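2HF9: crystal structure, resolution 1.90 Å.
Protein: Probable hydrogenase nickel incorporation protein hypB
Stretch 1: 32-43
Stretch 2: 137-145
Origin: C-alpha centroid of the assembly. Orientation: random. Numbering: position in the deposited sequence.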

# COMPACT_ATOMS: atom_id res chain seq x y z
N LEU A 32 -1.87 -29.43 8.77
CA LEU A 32 -2.94 -29.32 9.76
C LEU A 32 -4.29 -29.03 9.10
O LEU A 32 -5.30 -29.63 9.45
CB LEU A 32 -2.61 -28.25 10.82
CG LEU A 32 -3.67 -27.93 11.88
CD1 LEU A 32 -3.90 -29.11 12.84
CD2 LEU A 32 -3.29 -26.67 12.67
N LEU A 33 -4.28 -28.10 8.14
CA LEU A 33 -5.49 -27.75 7.40
C LEU A 33 -6.02 -28.94 6.59
O LEU A 33 -7.22 -29.23 6.63
CB LEU A 33 -5.23 -26.54 6.50
CG LEU A 33 -4.94 -25.21 7.20
CD1 LEU A 33 -4.31 -24.23 6.23
CD2 LEU A 33 -6.18 -24.61 7.84
N ASN A 34 -5.12 -29.62 5.87
CA ASN A 34 -5.48 -30.81 5.08
C ASN A 34 -6.06 -31.94 5.92
O ASN A 34 -6.98 -32.64 5.48
CB ASN A 34 -4.27 -31.32 4.28
CG ASN A 34 -3.90 -30.41 3.12
OD1 ASN A 34 -4.74 -29.69 2.58
ND2 ASN A 34 -2.63 -30.44 2.73
N LYS A 35 -5.52 -32.09 7.12
CA LYS A 35 -5.95 -33.08 8.10
C LYS A 35 -7.42 -32.86 8.48
O LYS A 35 -8.17 -33.81 8.69
CB LYS A 35 -5.07 -32.95 9.34
CG LYS A 35 -4.53 -34.25 9.91
CD LYS A 35 -3.09 -34.06 10.42
CE LYS A 35 -2.94 -32.82 11.31
NZ LYS A 35 -1.56 -32.20 11.25
N HIS A 36 -7.81 -31.59 8.54
CA HIS A 36 -9.18 -31.21 8.91
C HIS A 36 -10.04 -30.78 7.72
O HIS A 36 -11.15 -30.28 7.92
CB HIS A 36 -9.15 -30.12 9.98
CG HIS A 36 -8.52 -30.56 11.27
ND1 HIS A 36 -9.19 -31.33 12.19
CD2 HIS A 36 -7.28 -30.35 11.77
CE1 HIS A 36 -8.39 -31.57 13.22
NE2 HIS A 36 -7.23 -30.99 12.99
N GLY A 37 -9.53 -30.98 6.51
CA GLY A 37 -10.29 -30.72 5.29
C GLY A 37 -10.62 -29.25 5.10
O GLY A 37 -11.72 -28.90 4.67
N VAL A 38 -9.65 -28.39 5.41
CA VAL A 38 -9.83 -26.95 5.28
C VAL A 38 -9.01 -26.47 4.09
O VAL A 38 -7.85 -26.84 3.94
CB VAL A 38 -9.39 -26.18 6.56
CG1 VAL A 38 -9.61 -24.68 6.41
CG2 VAL A 38 -10.12 -26.71 7.78
N VAL A 39 -9.63 -25.67 3.23
CA VAL A 39 -8.91 -25.04 2.13
C VAL A 39 -8.71 -23.57 2.47
O VAL A 39 -9.68 -22.85 2.73
CB VAL A 39 -9.63 -25.23 0.76
CG1 VAL A 39 -8.75 -24.71 -0.37
CG2 VAL A 39 -9.95 -26.71 0.53
N ALA A 40 -7.45 -23.14 2.50
CA ALA A 40 -7.09 -21.80 2.96
C ALA A 40 -6.60 -20.88 1.84
O ALA A 40 -5.87 -21.31 0.94
CB ALA A 40 -6.05 -21.87 4.06
N PHE A 41 -6.99 -19.61 1.93
CA PHE A 41 -6.67 -18.61 0.92
C PHE A 41 -6.02 -17.37 1.56
O PHE A 41 -6.55 -16.81 2.52
CB PHE A 41 -7.93 -18.20 0.15
CG PHE A 41 -8.53 -19.31 -0.69
CD1 PHE A 41 -9.44 -20.21 -0.13
CD2 PHE A 41 -8.18 -19.45 -2.03
CE1 PHE A 41 -9.99 -21.23 -0.90
CE2 PHE A 41 -8.74 -20.47 -2.81
CZ PHE A 41 -9.64 -21.37 -2.23
N ASP A 42 -4.88 -16.96 1.00
CA ASP A 42 -4.16 -15.78 1.45
C ASP A 42 -4.54 -14.59 0.54
O ASP A 42 -4.20 -14.58 -0.64
CB ASP A 42 -2.65 -16.07 1.41
CG ASP A 42 -1.78 -14.88 1.84
OD1 ASP A 42 -2.31 -13.82 2.22
OD2 ASP A 42 -0.55 -15.02 1.80
N PHE A 43 -5.25 -13.62 1.11
CA PHE A 43 -5.67 -12.42 0.39
C PHE A 43 -4.68 -11.29 0.66
O PHE A 43 -4.65 -10.73 1.75
CB PHE A 43 -7.08 -11.98 0.83
CG PHE A 43 -8.17 -12.90 0.37
CD1 PHE A 43 -8.47 -14.06 1.08
CD2 PHE A 43 -8.93 -12.59 -0.76
CE1 PHE A 43 -9.49 -14.91 0.66
CE2 PHE A 43 -9.95 -13.43 -1.19
CZ PHE A 43 -10.24 -14.59 -0.47
N ASP A 137 5.12 -17.23 2.88
CA ASP A 137 4.10 -18.27 2.78
C ASP A 137 3.43 -18.46 4.14
O ASP A 137 4.12 -18.64 5.15
CB ASP A 137 4.78 -19.57 2.31
CG ASP A 137 3.82 -20.74 2.14
OD1 ASP A 137 2.60 -20.60 2.39
OD2 ASP A 137 4.30 -21.83 1.75
N LEU A 138 2.11 -18.38 4.17
CA LEU A 138 1.35 -18.49 5.42
C LEU A 138 0.94 -19.92 5.74
O LEU A 138 0.46 -20.21 6.84
CB LEU A 138 0.10 -17.59 5.37
CG LEU A 138 0.27 -16.08 5.13
CD1 LEU A 138 -1.05 -15.36 5.35
CD2 LEU A 138 1.34 -15.49 6.03
N GLY A 139 1.13 -20.82 4.78
CA GLY A 139 0.65 -22.19 4.89
C GLY A 139 -0.73 -22.35 4.27
O GLY A 139 -1.51 -23.22 4.67
N THR A 140 -1.02 -21.51 3.29
CA THR A 140 -2.30 -21.54 2.58
C THR A 140 -2.19 -22.40 1.32
O THR A 140 -1.08 -22.71 0.87
CB THR A 140 -2.77 -20.11 2.19
OG1 THR A 140 -1.76 -19.46 1.41
CG2 THR A 140 -3.04 -19.28 3.44
N HIS A 141 -3.33 -22.78 0.77
CA HIS A 141 -3.38 -23.53 -0.48
C HIS A 141 -3.21 -22.61 -1.69
O HIS A 141 -2.52 -22.95 -2.65
CB HIS A 141 -4.67 -24.33 -0.58
CG HIS A 141 -4.78 -25.40 0.46
ND1 HIS A 141 -5.33 -25.18 1.71
CD2 HIS A 141 -4.36 -26.69 0.46
CE1 HIS A 141 -5.27 -26.29 2.42
NE2 HIS A 141 -4.68 -27.22 1.69
N LYS A 142 -3.84 -21.43 -1.64
CA LYS A 142 -3.75 -20.47 -2.73
C LYS A 142 -3.50 -19.04 -2.24
O LYS A 142 -3.89 -18.66 -1.13
CB LYS A 142 -5.01 -20.49 -3.61
CG LYS A 142 -5.30 -21.81 -4.31
CD LYS A 142 -4.32 -22.12 -5.43
CE LYS A 142 -4.53 -23.54 -5.95
NZ LYS A 142 -3.50 -23.92 -6.95
N ARG A 143 -2.85 -18.27 -3.11
CA ARG A 143 -2.58 -16.87 -2.85
C ARG A 143 -3.33 -16.00 -3.84
O ARG A 143 -3.30 -16.25 -5.05
CB ARG A 143 -1.07 -16.63 -2.91
CG ARG A 143 -0.31 -17.30 -1.76
CD ARG A 143 1.16 -17.49 -2.07
NE ARG A 143 1.90 -16.22 -2.14
CZ ARG A 143 2.43 -15.59 -1.09
NH1 ARG A 143 2.30 -16.08 0.14
NH2 ARG A 143 3.09 -14.45 -1.27
N ILE A 144 -4.02 -14.99 -3.32
CA ILE A 144 -4.79 -14.07 -4.15
C ILE A 144 -4.23 -12.67 -3.95
O ILE A 144 -4.13 -12.20 -2.81
CB ILE A 144 -6.31 -14.11 -3.79
CG1 ILE A 144 -6.87 -15.53 -3.99
CG2 ILE A 144 -7.10 -13.07 -4.60
CD1 ILE A 144 -8.28 -15.74 -3.47
N VAL A 145 -3.85 -12.01 -5.04
CA VAL A 145 -3.40 -10.62 -4.96
C VAL A 145 -4.48 -9.72 -5.55
O VAL A 145 -4.87 -9.86 -6.71
CB VAL A 145 -2.03 -10.38 -5.65
CG1 VAL A 145 -1.66 -8.89 -5.64
CG2 VAL A 145 -0.94 -11.18 -4.96
O HOH W 1 0.51 -17.52 1.72

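The imidazole of His 141 anchors this contact through both ring nitrogens. NE2 donates to Asn 34 OD1 at 2.6 Å with an N-H...O angle of 161°, while ND1 accepts the backbone N of Ala 40 at 3.0 Å and 174°. Both partners lie at the ring edge, near its plane, where the nitrogen hydrogen and lone pair point. A protonated NE2 and an accepting ND1 thus tie the ring to the helix end and to the start of strand 39-43 at once.

The backbone continues the link. Ala 40 O accepts from His 141 N at 2.9 Å, bent to 139°, and from Lys 142 N at 3.3 Å but straighter, 164°. Beyond it the parallel ladder is regular: Asp 42 N donates to Lys 142 O (2.9 Å, 175°), and Ile 144 N to Asp 42 O (2.7 Å, 172°). Asp 42 therefore bonds on both sides of Arg 143, its bridge partner, as a parallel register requires; the strand directions differ by 28°.

Asp 42 OD2 and Arg 143 NH1, 3.5 Å apart, form a salt bridge of charge alone, since the oxygen lies well out of the guanidinium plane and no N-H points at it. One water completes the link, donating to Asp 42 OD2 at 2.7 Å and accepting from Arg 143 NH1 at 2.8 Å and from Leu 138 N at 3.0 Å; it also bonds Thr 140 OG1 at 3.0 Å.

Phe 41, Phe 43, Lys 142 and Ile 144 share the other face of the sheet. Ile 144 CD1 sits over the Phe 43 ring, 4.1 Å from its centroid and 29° off the normal, a CH-pi contact, and also reaches Phe 41 CD2 at 4.0 Å. Farther out, Leu 33 CD1 packs 3.4 Å from Gly 139 O, a buried carbonyl without a hydrogen-bond partner.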